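Local structure of DNA polymerase III, beta subunit (Thermotoga maritima, 1VPK) at residues L145-V150 against V216-T221; S202-L207 against V248-P253; V300-S305 against V314-V319. The protein probably forms a ring-shaped homodimeric sliding clamp around DNA that tethers DNA polymerase and other proteins and confers processivity. All coordinates share one frame; numbering follows the deposited sequence. Where two conformers were deposited one is given.

Interaction 1: residues L145-V150 against V216-T221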
ATOM      1  N   LEU A 145     -15.253  22.065  -9.624  1.00 49.41           N
ATOM      2  CA  LEU A 145     -14.188  22.978 -10.035  1.00 50.32           C
ATOM      3  C   LEU A 145     -13.220  23.266  -8.902  1.00 50.50           C
ATOM      4  O   LEU A 145     -12.010  23.238  -9.068  1.00 50.96           O
ATOM      5  CB  LEU A 145     -14.800  24.305 -10.478  1.00 50.49           C
ATOM      6  CG  LEU A 145     -13.845  25.304 -11.136  1.00 51.09           C
ATOM      7  CD1 LEU A 145     -13.335  24.710 -12.434  1.00 52.65           C
ATOM      8  CD2 LEU A 145     -14.595  26.587 -11.435  1.00 51.85           C
ATOM      9  N   LEU A 146     -13.759  23.599  -7.744  1.00 50.73           N
ATOM     10  CA  LEU A 146     -12.902  23.912  -6.600  1.00 50.80           C
ATOM     11  C   LEU A 146     -12.110  22.677  -6.151  1.00 50.95           C
ATOM     12  O   LEU A 146     -10.948  22.787  -5.831  1.00 49.48           O
ATOM     13  CB  LEU A 146     -13.716  24.474  -5.457  1.00 50.29           C
ATOM     14  CG  LEU A 146     -12.897  24.897  -4.227  1.00 51.85           C
ATOM     15  CD1 LEU A 146     -11.921  26.008  -4.561  1.00 51.04           C
ATOM     16  CD2 LEU A 146     -13.860  25.302  -3.090  1.00 51.23           C
ATOM     17  N   GLU A 147     -12.740  21.505  -6.167  1.00 51.99           N
ATOM     18  CA  GLU A 147     -12.048  20.251  -5.853  1.00 52.68           C
ATOM     19  C   GLU A 147     -10.829  20.046  -6.715  1.00 52.52           C
ATOM     20  O   GLU A 147      -9.751  19.759  -6.218  1.00 51.09           O
ATOM     21  CB  GLU A 147     -12.965  19.035  -6.041  1.00 53.78           C
ATOM     22  CG  GLU A 147     -12.404  17.761  -5.401  1.00 57.59           C
ATOM     23  CD  GLU A 147     -11.574  16.855  -6.348  1.00 65.57           C
ATOM     24  OE1 GLU A 147     -11.673  16.971  -7.598  1.00 69.31           O
ATOM     25  OE2 GLU A 147     -10.829  15.972  -5.836  1.00 71.14           O
ATOM     26  N   GLU A 148     -11.035  20.187  -8.026  1.00 52.63           N
ATOM     27  CA  GLU A 148      -9.971  20.101  -9.031  1.00 53.28           C
ATOM     28  C   GLU A 148      -8.840  21.104  -8.812  1.00 52.06           C
ATOM     29  O   GLU A 148      -7.656  20.745  -8.859  1.00 51.89           O
ATOM     30  CB  GLU A 148     -10.590  20.246 -10.432  1.00 52.87           C
ATOM     31  CG  GLU A 148      -9.615  20.479 -11.570  1.00 56.25           C
ATOM     32  CD  GLU A 148     -10.321  20.485 -12.962  1.00 57.33           C
ATOM     33  OE1 GLU A 148     -11.569  20.700 -13.003  1.00 61.65           O
ATOM     34  OE2 GLU A 148      -9.626  20.260 -13.993  1.00 63.07           O
ATOM     35  N   MET A 149      -9.193  22.353  -8.557  1.00 51.13           N
ATOM     36  CA  MET A 149      -8.201  23.350  -8.277  1.00 51.11           C
ATOM     37  C   MET A 149      -7.389  22.962  -7.041  1.00 51.58           C
ATOM     38  O   MET A 149      -6.170  23.077  -7.054  1.00 52.61           O
ATOM     39  CB  MET A 149      -8.852  24.706  -8.051  1.00 51.27           C
ATOM     40  CG  MET A 149      -9.617  25.279  -9.277  1.00 52.58           C
ATOM     41  SD  MET A 149     -10.240  26.924  -8.932  1.00 53.16           S
ATOM     42  CE  MET A 149      -8.700  27.806  -8.836  1.00 54.28           C
ATOM     43  N   VAL A 150      -8.040  22.459  -5.983  1.00 50.01           N
ATOM     44  CA  VAL A 150      -7.311  22.154  -4.748  1.00 49.40           C
ATOM     45  C   VAL A 150      -6.327  21.007  -5.004  1.00 49.13           C
ATOM     46  O   VAL A 150      -5.153  21.082  -4.622  1.00 50.16           O
ATOM     47  CB  VAL A 150      -8.268  21.840  -3.576  1.00 49.42           C
ATOM     48  CG1 VAL A 150      -7.508  21.322  -2.368  1.00 48.15           C
ATOM     49  CG2 VAL A 150      -9.054  23.097  -3.161  1.00 49.57           C
ATOM     50  N   VAL A 216     -14.355  17.662   2.553  1.00 49.55           N
ATOM     51  CA  VAL A 216     -15.713  18.188   2.364  1.00 50.84           C
ATOM     52  C   VAL A 216     -16.170  18.054   0.883  1.00 50.53           C
ATOM     53  O   VAL A 216     -17.225  17.440   0.574  1.00 50.57           O
ATOM     54  CB  VAL A 216     -15.791  19.679   2.826  1.00 50.85           C
ATOM     55  CG1 VAL A 216     -17.102  20.309   2.414  1.00 52.43           C
ATOM     56  CG2 VAL A 216     -15.684  19.742   4.310  1.00 52.13           C
ATOM     57  N   LEU A 217     -15.323  18.543  -0.000  1.00 49.84           N
ATOM     58  CA  LEU A 217     -15.606  18.566  -1.444  1.00 51.40           C
ATOM     59  C   LEU A 217     -15.731  17.162  -2.012  1.00 51.34           C
ATOM     60  O   LEU A 217     -16.600  16.905  -2.859  1.00 52.54           O
ATOM     61  CB  LEU A 217     -14.522  19.343  -2.181  1.00 50.94           C
ATOM     62  CG  LEU A 217     -14.329  20.806  -1.804  1.00 52.33           C
ATOM     63  CD1 LEU A 217     -13.103  21.386  -2.456  1.00 50.56           C
ATOM     64  CD2 LEU A 217     -15.554  21.668  -2.132  1.00 54.11           C
ATOM     65  N   ASP A 218     -14.862  16.250  -1.565  1.00 50.75           N
ATOM     66  CA  ASP A 218     -14.920  14.870  -2.018  1.00 51.33           C
ATOM     67  C   ASP A 218     -16.141  14.168  -1.483  1.00 49.89           C
ATOM     68  O   ASP A 218     -16.495  13.141  -2.033  1.00 50.74           O
ATOM     69  CB  ASP A 218     -13.642  14.066  -1.678  1.00 52.61           C
ATOM     70  CG  ASP A 218     -12.373  14.588  -2.432  1.00 56.38           C
ATOM     71  OD1 ASP A 218     -12.493  15.224  -3.518  1.00 62.11           O
ATOM     72  OD2 ASP A 218     -11.240  14.363  -1.923  1.00 60.65           O
ATOM     73  N   ASN A 219     -16.815  14.719  -0.469  1.00 47.95           N
ATOM     74  CA  ASN A 219     -17.973  14.058   0.127  1.00 47.48           C
ATOM     75  C   ASN A 219     -19.272  14.823   0.098  1.00 48.16           C
ATOM     76  O   ASN A 219     -20.192  14.499   0.826  1.00 48.56           O
ATOM     77  CB  ASN A 219     -17.646  13.636   1.572  1.00 47.06           C
ATOM     78  CG  ASN A 219     -16.636  12.562   1.615  1.00 43.47           C
ATOM     79  OD1 ASN A 219     -16.959  11.410   1.472  1.00 48.21           O
ATOM     80  ND2 ASN A 219     -15.405  12.925   1.760  1.00 42.21           N
ATOM     81  N   THR A 220     -19.379  15.828  -0.749  1.00 49.80           N
ATOM     82  CA  THR A 220     -20.677  16.451  -0.988  1.00 51.09           C
ATOM     83  C   THR A 220     -21.171  16.159  -2.420  1.00 52.16           C
ATOM     84  O   THR A 220     -20.398  16.109  -3.371  1.00 52.05           O
ATOM     85  CB  THR A 220     -20.692  17.978  -0.671  1.00 51.11           C
ATOM     86  OG1 THR A 220     -22.006  18.499  -0.913  1.00 53.19           O
ATOM     87  CG2 THR A 220     -19.752  18.722  -1.519  1.00 51.78           C
ATOM     88  N   THR A 221     -22.467  15.963  -2.553  1.00 53.49           N
ATOM     89  CA  THR A 221     -23.057  15.785  -3.869  1.00 54.76           C
ATOM     90  C   THR A 221     -23.656  17.102  -4.344  1.00 54.79           C
ATOM     91  O   THR A 221     -24.255  17.149  -5.412  1.00 55.21           O
ATOM     92  CB  THR A 221     -24.133  14.673  -3.864  1.00 55.12           C
ATOM     93  OG1 THR A 221     -25.302  15.123  -3.163  1.00 56.34           O
ATOM     94  CG2 THR A 221     -23.586  13.394  -3.180  1.00 56.76           C
TER
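L217 has its CG anti to the carbonyl carbon (chi1 -60°), which places CG on the side of helix 143-153, and from there the CD1 methyl meets L146 and E147. The two segments meet between helices 143-153 and 207-218. L217 carries the apolar part. L217 CD1 lies against the backbone of the other helix, 3.7 Å from E147 N. The same methyl, L217 CD1, also meets L146 CG at 3.9 Å, and the L146 and L217 side chains cross at about a right angle. V150 adds a looser touch, with V150 CG2 4.5 Å from L217 CD1. The backbones come near enough for E147 CB and CG to pack on L217 CB, with E147 CG and L217 CB 4.2 Å apart.

Beyond CG the E147 chain bends (chi2 -94°). E147 OE2 lies 2.9 Å from D218 OD1, and the two carboxylate planes are 58° apart. Both oxygens are acceptors, so this is a close approach of like charges unless a proton is shared. One acid may be protonated, or solvent may screen the pair, since D218 is exposed.

The contact is plain packing within the central domain. L146 and V150 continue from it onto strand 177-183, where they touch L178 and L180. V150 also rests on Q214 and M210, about one and two turns before L217 on helix 207-218. Helix 143-153 is thus held between strand 177-183 and helix 207-218.

Interaction 2: residues S202-L207 against V248-P253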
ATOM      1  N   SER A 202      -7.477  38.112  -0.141  1.00 50.78           N
ATOM      2  CA  SER A 202      -6.528  36.989  -0.095  1.00 50.89           C
ATOM      3  C   SER A 202      -6.292  36.548   1.354  1.00 51.12           C
ATOM      4  O   SER A 202      -6.478  37.336   2.285  1.00 49.97           O
ATOM      5  CB  SER A 202      -5.207  37.371  -0.785  1.00 52.09           C
ATOM      6  OG  SER A 202      -4.505  38.299   0.015  1.00 52.99           O
ATOM      7  N   PHE A 203      -5.935  35.267   1.526  1.00 50.27           N
ATOM      8  CA  PHE A 203      -5.709  34.672   2.826  1.00 48.90           C
ATOM      9  C   PHE A 203      -4.960  33.332   2.665  1.00 48.22           C
ATOM     10  O   PHE A 203      -5.027  32.684   1.625  1.00 47.44           O
ATOM     11  CB  PHE A 203      -7.037  34.453   3.549  1.00 48.88           C
ATOM     12  CG  PHE A 203      -8.099  33.744   2.721  1.00 50.05           C
ATOM     13  CD1 PHE A 203      -8.151  32.342   2.672  1.00 49.26           C
ATOM     14  CD2 PHE A 203      -9.063  34.493   2.022  1.00 51.53           C
ATOM     15  CE1 PHE A 203      -9.118  31.693   1.924  1.00 50.87           C
ATOM     16  CE2 PHE A 203     -10.053  33.854   1.283  1.00 51.22           C
ATOM     17  CZ  PHE A 203     -10.081  32.465   1.214  1.00 50.53           C
ATOM     18  N   LEU A 204      -4.278  32.920   3.725  1.00 48.14           N
ATOM     19  CA  LEU A 204      -3.605  31.632   3.771  1.00 48.57           C
ATOM     20  C   LEU A 204      -4.391  30.693   4.695  1.00 48.73           C
ATOM     21  O   LEU A 204      -4.713  31.049   5.819  1.00 47.62           O
ATOM     22  CB  LEU A 204      -2.202  31.837   4.305  1.00 48.19           C
ATOM     23  CG  LEU A 204      -1.281  30.628   4.445  1.00 48.48           C
ATOM     24  CD1 LEU A 204      -0.984  29.942   3.165  1.00 49.68           C
ATOM     25  CD2 LEU A 204       0.006  31.042   5.147  1.00 48.29           C
ATOM     26  N   LEU A 205      -4.750  29.522   4.190  1.00 49.23           N
ATOM     27  CA  LEU A 205      -5.292  28.471   5.040  1.00 49.33           C
ATOM     28  C   LEU A 205      -4.234  27.381   5.184  1.00 49.59           C
ATOM     29  O   LEU A 205      -3.500  27.063   4.214  1.00 50.26           O
ATOM     30  CB  LEU A 205      -6.588  27.907   4.448  1.00 49.78           C
ATOM     31  CG  LEU A 205      -7.787  28.866   4.289  1.00 50.83           C
ATOM     32  CD1 LEU A 205      -8.926  28.131   3.627  1.00 50.95           C
ATOM     33  CD2 LEU A 205      -8.238  29.518   5.625  1.00 50.15           C
ATOM     34  N   SER A 206      -4.145  26.827   6.388  1.00 49.62           N
ATOM     35  CA  SER A 206      -3.152  25.804   6.753  1.00 49.69           C
ATOM     36  C   SER A 206      -3.376  24.541   5.941  1.00 50.90           C
ATOM     37  O   SER A 206      -4.478  24.308   5.407  1.00 51.01           O
ATOM     38  CB  SER A 206      -3.204  25.452   8.258  1.00 49.97           C
ATOM     39  OG  SER A 206      -4.304  24.565   8.573  1.00 46.62           O
ATOM     40  N   LEU A 207      -2.342  23.707   5.858  1.00 50.43           N
ATOM     41  CA  LEU A 207      -2.469  22.462   5.137  1.00 50.40           C
ATOM     42  C   LEU A 207      -3.516  21.561   5.784  1.00 50.60           C
ATOM     43  O   LEU A 207      -4.325  20.962   5.070  1.00 51.42           O
ATOM     44  CB  LEU A 207      -1.121  21.758   5.052  1.00 50.69           C
ATOM     45  CG  LEU A 207      -1.053  20.448   4.257  1.00 51.01           C
ATOM     46  CD1 LEU A 207      -1.623  20.599   2.865  1.00 53.24           C
ATOM     47  CD2 LEU A 207       0.374  20.025   4.217  1.00 50.40           C
ATOM     48  N   VAL A 248      -4.255  31.646   8.418  1.00 42.16           N
ATOM     49  CA  VAL A 248      -2.919  31.610   9.003  1.00 41.57           C
ATOM     50  C   VAL A 248      -2.357  33.035   9.258  1.00 41.70           C
ATOM     51  O   VAL A 248      -2.387  33.891   8.387  1.00 42.24           O
ATOM     52  CB  VAL A 248      -1.952  30.780   8.187  1.00 41.44           C
ATOM     53  CG1 VAL A 248      -0.592  30.747   8.859  1.00 41.56           C
ATOM     54  CG2 VAL A 248      -2.504  29.355   8.020  1.00 41.55           C
ATOM     55  N   ASP A 249      -1.837  33.264  10.450  1.00 41.82           N
ATOM     56  CA  ASP A 249      -1.225  34.544  10.776  1.00 42.66           C
ATOM     57  C   ASP A 249       0.223  34.619  10.277  1.00 43.24           C
ATOM     58  O   ASP A 249       1.169  34.695  11.061  1.00 43.92           O
ATOM     59  CB  ASP A 249      -1.270  34.752  12.261  1.00 42.56           C
ATOM     60  CG  ASP A 249      -0.783  36.101  12.659  1.00 43.08           C
ATOM     61  OD1 ASP A 249      -0.536  36.944  11.770  1.00 44.43           O
ATOM     62  OD2 ASP A 249      -0.641  36.314  13.860  1.00 43.88           O
ATOM     63  N   ALA A 250       0.386  34.569   8.970  1.00 43.64           N
ATOM     64  CA  ALA A 250       1.694  34.596   8.390  1.00 44.44           C
ATOM     65  C   ALA A 250       1.523  35.163   7.018  1.00 45.87           C
ATOM     66  O   ALA A 250       0.463  35.015   6.396  1.00 47.46           O
ATOM     67  CB  ALA A 250       2.275  33.192   8.329  1.00 43.77           C
ATOM     68  N   GLU A 251       2.590  35.755   6.507  1.00 47.20           N
ATOM     69  CA  GLU A 251       2.587  36.336   5.174  1.00 47.79           C
ATOM     70  C   GLU A 251       3.093  35.337   4.142  1.00 46.97           C
ATOM     71  O   GLU A 251       4.218  34.840   4.219  1.00 47.38           O
ATOM     72  CB  GLU A 251       3.441  37.591   5.198  1.00 48.55           C
ATOM     73  CG  GLU A 251       3.364  38.411   3.951  1.00 53.31           C
ATOM     74  CD  GLU A 251       4.184  39.689   4.063  1.00 57.57           C
ATOM     75  OE1 GLU A 251       4.222  40.285   5.171  1.00 60.17           O
ATOM     76  OE2 GLU A 251       4.784  40.080   3.040  1.00 60.21           O
ATOM     77  N   PHE A 252       2.244  34.998   3.182  1.00 46.42           N
ATOM     78  CA  PHE A 252       2.648  34.052   2.147  1.00 46.48           C
ATOM     79  C   PHE A 252       3.712  34.783   1.294  1.00 46.90           C
ATOM     80  O   PHE A 252       3.551  35.964   1.048  1.00 46.75           O
ATOM     81  CB  PHE A 252       1.430  33.623   1.320  1.00 45.18           C
ATOM     82  CG  PHE A 252       1.705  32.505   0.381  1.00 44.13           C
ATOM     83  CD1 PHE A 252       1.951  31.230   0.862  1.00 43.20           C
ATOM     84  CD2 PHE A 252       1.750  32.723  -0.988  1.00 42.90           C
ATOM     85  CE1 PHE A 252       2.239  30.190  -0.006  1.00 42.56           C
ATOM     86  CE2 PHE A 252       2.033  31.704  -1.866  1.00 42.01           C
ATOM     87  CZ  PHE A 252       2.267  30.421  -1.383  1.00 44.85           C
ATOM     88  N   PRO A 253       4.816  34.105   0.900  1.00 48.39           N
ATOM     89  CA  PRO A 253       5.880  34.742   0.091  1.00 48.67           C
ATOM     90  C   PRO A 253       5.384  35.380  -1.185  1.00 49.19           C
ATOM     91  O   PRO A 253       4.355  34.972  -1.733  1.00 48.47           O
ATOM     92  CB  PRO A 253       6.770  33.584  -0.318  1.00 49.46           C
ATOM     93  CG  PRO A 253       6.484  32.514   0.586  1.00 49.94           C
ATOM     94  CD  PRO A 253       5.123  32.700   1.183  1.00 48.90           C
TER
HETATM   95  O   HOH W   1      -3.657  34.585   6.002  1.00 39.67           O
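L204 O takes a hydrogen bond from V248 N at 2.7 Å, with an almost straight N-H...O angle of 178°. The donor is tilted 24° from the carbonyl plane. A water makes the second backbone link. It accepts from L204 N at 2.9 Å and donates to V248 O at 2.8 Å. L204 is therefore tied to V248 through both its N and its O, once directly and once through water.

The side chains of L204 and V248 pack beside this link. L204 CG stands anti to the backbone N (chi1 -180°). L204 CD2 lies 3.6 Å from V248 CB, and L204 CD1 lies 3.9 Å from F252 CD1. The L204 and F252 side chains cross at about a right angle. V248 CG2 lies over the chain beyond L204, 3.4 Å from S206 N.

Strand 201-206 is an outermost strand of its sheet within this chain, and its neighbour there is strand 168-174. Segment 248-253 is part of the loop between strands 241-246 and 265-270. D249 is the centre of an inverse gamma turn, which carries the chain on from V248.

F252 stacks on F170 of strand 168-174, while P253 CD lies over one face of the F252 ring. S206 is the N-cap of helix 207-218; its OG bonds to S209 N and to E62.

Interaction 3: residues V300-S305 against V314-V319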
ATOM      1  N   VAL A 300      16.533  16.370 -28.907  1.00 51.49           N
ATOM      2  CA  VAL A 300      16.491  15.398 -27.833  1.00 51.37           C
ATOM      3  C   VAL A 300      16.943  16.059 -26.560  1.00 51.35           C
ATOM      4  O   VAL A 300      17.601  17.117 -26.556  1.00 50.41           O
ATOM      5  CB  VAL A 300      17.404  14.125 -28.093  1.00 51.91           C
ATOM      6  CG1 VAL A 300      16.952  13.372 -29.303  1.00 54.24           C
ATOM      7  CG2 VAL A 300      18.852  14.501 -28.283  1.00 55.16           C
ATOM      8  N   MET A 301      16.607  15.400 -25.475  1.00 50.75           N
ATOM      9  CA  MET A 301      17.025  15.780 -24.171  1.00 52.95           C
ATOM     10  C   MET A 301      17.568  14.504 -23.560  1.00 51.33           C
ATOM     11  O   MET A 301      16.896  13.482 -23.640  1.00 50.63           O
ATOM     12  CB  MET A 301      15.771  16.279 -23.460  1.00 52.96           C
ATOM     13  CG  MET A 301      15.945  16.796 -22.153  1.00 55.85           C
ATOM     14  SD  MET A 301      14.452  17.626 -21.559  1.00 58.20           S
ATOM     15  CE  MET A 301      13.194  16.384 -21.496  1.00 53.27           C
ATOM     16  N   ARG A 302      18.785  14.530 -23.018  1.00 51.25           N
ATOM     17  CA  ARG A 302      19.323  13.388 -22.272  1.00 51.85           C
ATOM     18  C   ARG A 302      19.145  13.626 -20.785  1.00 50.23           C
ATOM     19  O   ARG A 302      19.429  14.726 -20.295  1.00 50.65           O
ATOM     20  CB  ARG A 302      20.813  13.186 -22.561  1.00 51.89           C
ATOM     21  CG  ARG A 302      21.179  12.998 -24.066  1.00 54.87           C
ATOM     22  CD  ARG A 302      22.691  13.123 -24.274  1.00 56.86           C
ATOM     23  NE  ARG A 302      23.376  11.831 -24.261  1.00 62.03           N
ATOM     24  CZ  ARG A 302      24.572  11.575 -23.706  1.00 65.36           C
ATOM     25  NH1 ARG A 302      25.251  12.504 -23.031  1.00 68.24           N
ATOM     26  NH2 ARG A 302      25.088  10.345 -23.774  1.00 65.11           N
ATOM     27  N   LEU A 303      18.675  12.609 -20.067  1.00 48.42           N
ATOM     28  CA  LEU A 303      18.540  12.671 -18.629  1.00 47.91           C
ATOM     29  C   LEU A 303      19.655  11.811 -18.036  1.00 47.05           C
ATOM     30  O   LEU A 303      19.803  10.653 -18.408  1.00 45.50           O
ATOM     31  CB  LEU A 303      17.175  12.155 -18.119  1.00 48.38           C
ATOM     32  CG  LEU A 303      15.805  12.687 -18.566  1.00 53.85           C
ATOM     33  CD1 LEU A 303      14.797  12.744 -17.465  1.00 53.48           C
ATOM     34  CD2 LEU A 303      15.888  13.979 -19.284  1.00 58.85           C
ATOM     35  N   VAL A 304      20.419  12.366 -17.101  1.00 45.47           N
ATOM     36  CA  VAL A 304      21.590  11.700 -16.600  1.00 44.70           C
ATOM     37  C   VAL A 304      21.552  11.666 -15.089  1.00 45.20           C
ATOM     38  O   VAL A 304      21.340  12.714 -14.449  1.00 45.61           O
ATOM     39  CB  VAL A 304      22.872  12.416 -17.067  1.00 45.13           C
ATOM     40  CG1 VAL A 304      24.147  11.768 -16.431  1.00 44.37           C
ATOM     41  CG2 VAL A 304      22.931  12.410 -18.571  1.00 45.37           C
ATOM     42  N   SER A 305      21.757  10.488 -14.513  1.00 45.39           N
ATOM     43  CA  SER A 305      21.954  10.387 -13.052  1.00 46.21           C
ATOM     44  C   SER A 305      23.149   9.488 -12.724  1.00 45.91           C
ATOM     45  O   SER A 305      23.437   8.516 -13.422  1.00 43.80           O
ATOM     46  CB  SER A 305      20.645   9.951 -12.361  1.00 45.94           C
ATOM     47  OG  SER A 305      20.746  10.068 -10.940  1.00 50.74           O
ATOM     48  N   VAL A 314      21.968   7.049 -18.403  1.00 44.63           N
ATOM     49  CA  VAL A 314      21.686   8.097 -19.362  1.00 46.49           C
ATOM     50  C   VAL A 314      20.497   7.617 -20.155  1.00 46.62           C
ATOM     51  O   VAL A 314      20.469   6.472 -20.624  1.00 46.62           O
ATOM     52  CB  VAL A 314      22.869   8.338 -20.313  1.00 47.54           C
ATOM     53  CG1 VAL A 314      22.491   9.411 -21.360  1.00 49.44           C
ATOM     54  CG2 VAL A 314      24.104   8.693 -19.511  1.00 50.30           C
ATOM     55  N   ASP A 315      19.484   8.451 -20.220  1.00 46.92           N
ATOM     56  CA  ASP A 315      18.297   8.177 -21.018  1.00 48.52           C
ATOM     57  C   ASP A 315      18.032   9.333 -21.992  1.00 49.21           C
ATOM     58  O   ASP A 315      17.952  10.470 -21.595  1.00 49.35           O
ATOM     59  CB  ASP A 315      17.059   8.000 -20.141  1.00 48.00           C
ATOM     60  CG  ASP A 315      15.913   7.371 -20.908  1.00 51.22           C
ATOM     61  OD1 ASP A 315      16.142   6.387 -21.641  1.00 55.11           O
ATOM     62  OD2 ASP A 315      14.791   7.863 -20.834  1.00 52.72           O
ATOM     63  N   GLU A 316      17.835   9.016 -23.254  1.00 49.99           N
ATOM     64  CA  GLU A 316      17.671  10.042 -24.278  1.00 50.75           C
ATOM     65  C   GLU A 316      16.254  10.046 -24.800  1.00 50.72           C
ATOM     66  O   GLU A 316      15.796   9.017 -25.259  1.00 50.64           O
ATOM     67  CB  GLU A 316      18.627   9.747 -25.408  1.00 51.70           C
ATOM     68  CG  GLU A 316      18.566  10.761 -26.543  1.00 56.73           C
ATOM     69  CD  GLU A 316      19.762  10.636 -27.463  1.00 61.21           C
ATOM     70  OE1 GLU A 316      20.869  10.999 -27.037  1.00 61.47           O
ATOM     71  OE2 GLU A 316      19.570  10.167 -28.605  1.00 67.15           O
ATOM     72  N   VAL A 317      15.555  11.181 -24.717  1.00 49.51           N
ATOM     73  CA  VAL A 317      14.165  11.248 -25.174  1.00 50.00           C
ATOM     74  C   VAL A 317      13.961  12.304 -26.236  1.00 48.40           C
ATOM     75  O   VAL A 317      14.613  13.355 -26.200  1.00 47.13           O
ATOM     76  CB  VAL A 317      13.160  11.440 -24.025  1.00 51.35           C
ATOM     77  CG1 VAL A 317      13.391  10.369 -22.967  1.00 54.69           C
ATOM     78  CG2 VAL A 317      13.219  12.787 -23.409  1.00 52.73           C
ATOM     79  N   GLU A 318      13.061  12.014 -27.166  1.00 47.48           N
ATOM     80  CA  GLU A 318      12.729  12.928 -28.268  1.00 47.44           C
ATOM     81  C   GLU A 318      11.874  14.071 -27.791  1.00 46.44           C
ATOM     82  O   GLU A 318      10.913  13.876 -27.068  1.00 47.25           O
ATOM     83  CB  GLU A 318      11.987  12.198 -29.381  0.50 47.89           C
ATOM     84  CG  GLU A 318      12.823  11.210 -30.102  0.50 50.44           C
ATOM     85  CD  GLU A 318      12.031  10.402 -31.105  0.50 55.29           C
ATOM     86  OE1 GLU A 318      10.827  10.697 -31.320  0.50 55.12           O
ATOM     87  OE2 GLU A 318      12.628   9.455 -31.670  0.50 59.82           O
ATOM     88  N   VAL A 319      12.205  15.293 -28.224  1.00 45.52           N
ATOM     89  CA  VAL A 319      11.504  16.481 -27.735  1.00 44.62           C
ATOM     90  C   VAL A 319      11.405  17.438 -28.901  1.00 45.17           C
ATOM     91  O   VAL A 319      12.171  17.314 -29.848  1.00 43.99           O
ATOM     92  CB  VAL A 319      12.220  17.209 -26.576  1.00 43.62           C
ATOM     93  CG1 VAL A 319      12.389  16.328 -25.374  1.00 45.60           C
ATOM     94  CG2 VAL A 319      13.561  17.802 -26.998  1.00 45.29           C
TER
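Strands 300-307 and 311-318 form a beta hairpin, in which V300-V304 pair with V314-E318 in an antiparallel ladder. M301-V317 and L303-D315 are its hydrogen-bonded pairs, each with two bonds. The shortest runs from L303 N to D315 O at 2.7 Å. M301 N to V317 O and its return bond from V317 N to M301 O are both 2.9 Å. Between them R302 and E316 form a non-hydrogen-bonded pair.

V300, R302, V304, V314 and E316 share one face. V314 CG1 lies over one face of the R302 guanidinium, 3.7 Å from R302 NH2. E316 OE1 is at the edge of that group, near its plane. The salt bridge from R302 NE to E316 OE1 is long, 3.8 Å, and the guanidinium and carboxylate planes are 63° apart. R302 NH1 has a second acidic partner, E295. The aliphatic part of E316 packs on V300, with E316 CG 3.9 Å from V300 CB.

M301, L303, D315 and V317 are on the other face. The M301 chain bends at chi3 (62°), which sets M301 CE 4.1 Å from V317 CG2. V319 CG1 meets M301 CB at 3.9 Å. Helix 271-285 covers part of this face, and D315 OD2 binds its R280 and S277.

D315 OD1 bonds to S114 and T115 of the second subunit. V314 and D315 also pair with a strand of that subunit, continuing the sheet across the interface as in the ring-shaped dimers of beta sliding clamps.

Interactions 1 and 2 belong to the central domain and are largely buried. They share one run of chain, because strand 201-206 of interaction 2 leads directly into helix 207-218 of interaction 1. Their nearest atoms are still about 8 Å apart. Interaction 3 is in the C-terminal domain, with its centre about 37 Å from that of interaction 1, and is partly buried at the subunit boundary. The chemistry differs accordingly. Helix against helix uses apolar side chains and two close acids. Strand against loop uses one direct backbone bond and a water. Strand against strand uses a regular ladder, with the R302-E316 pair on one face and D315, bound to helix 271-285 and the second subunit, on the other.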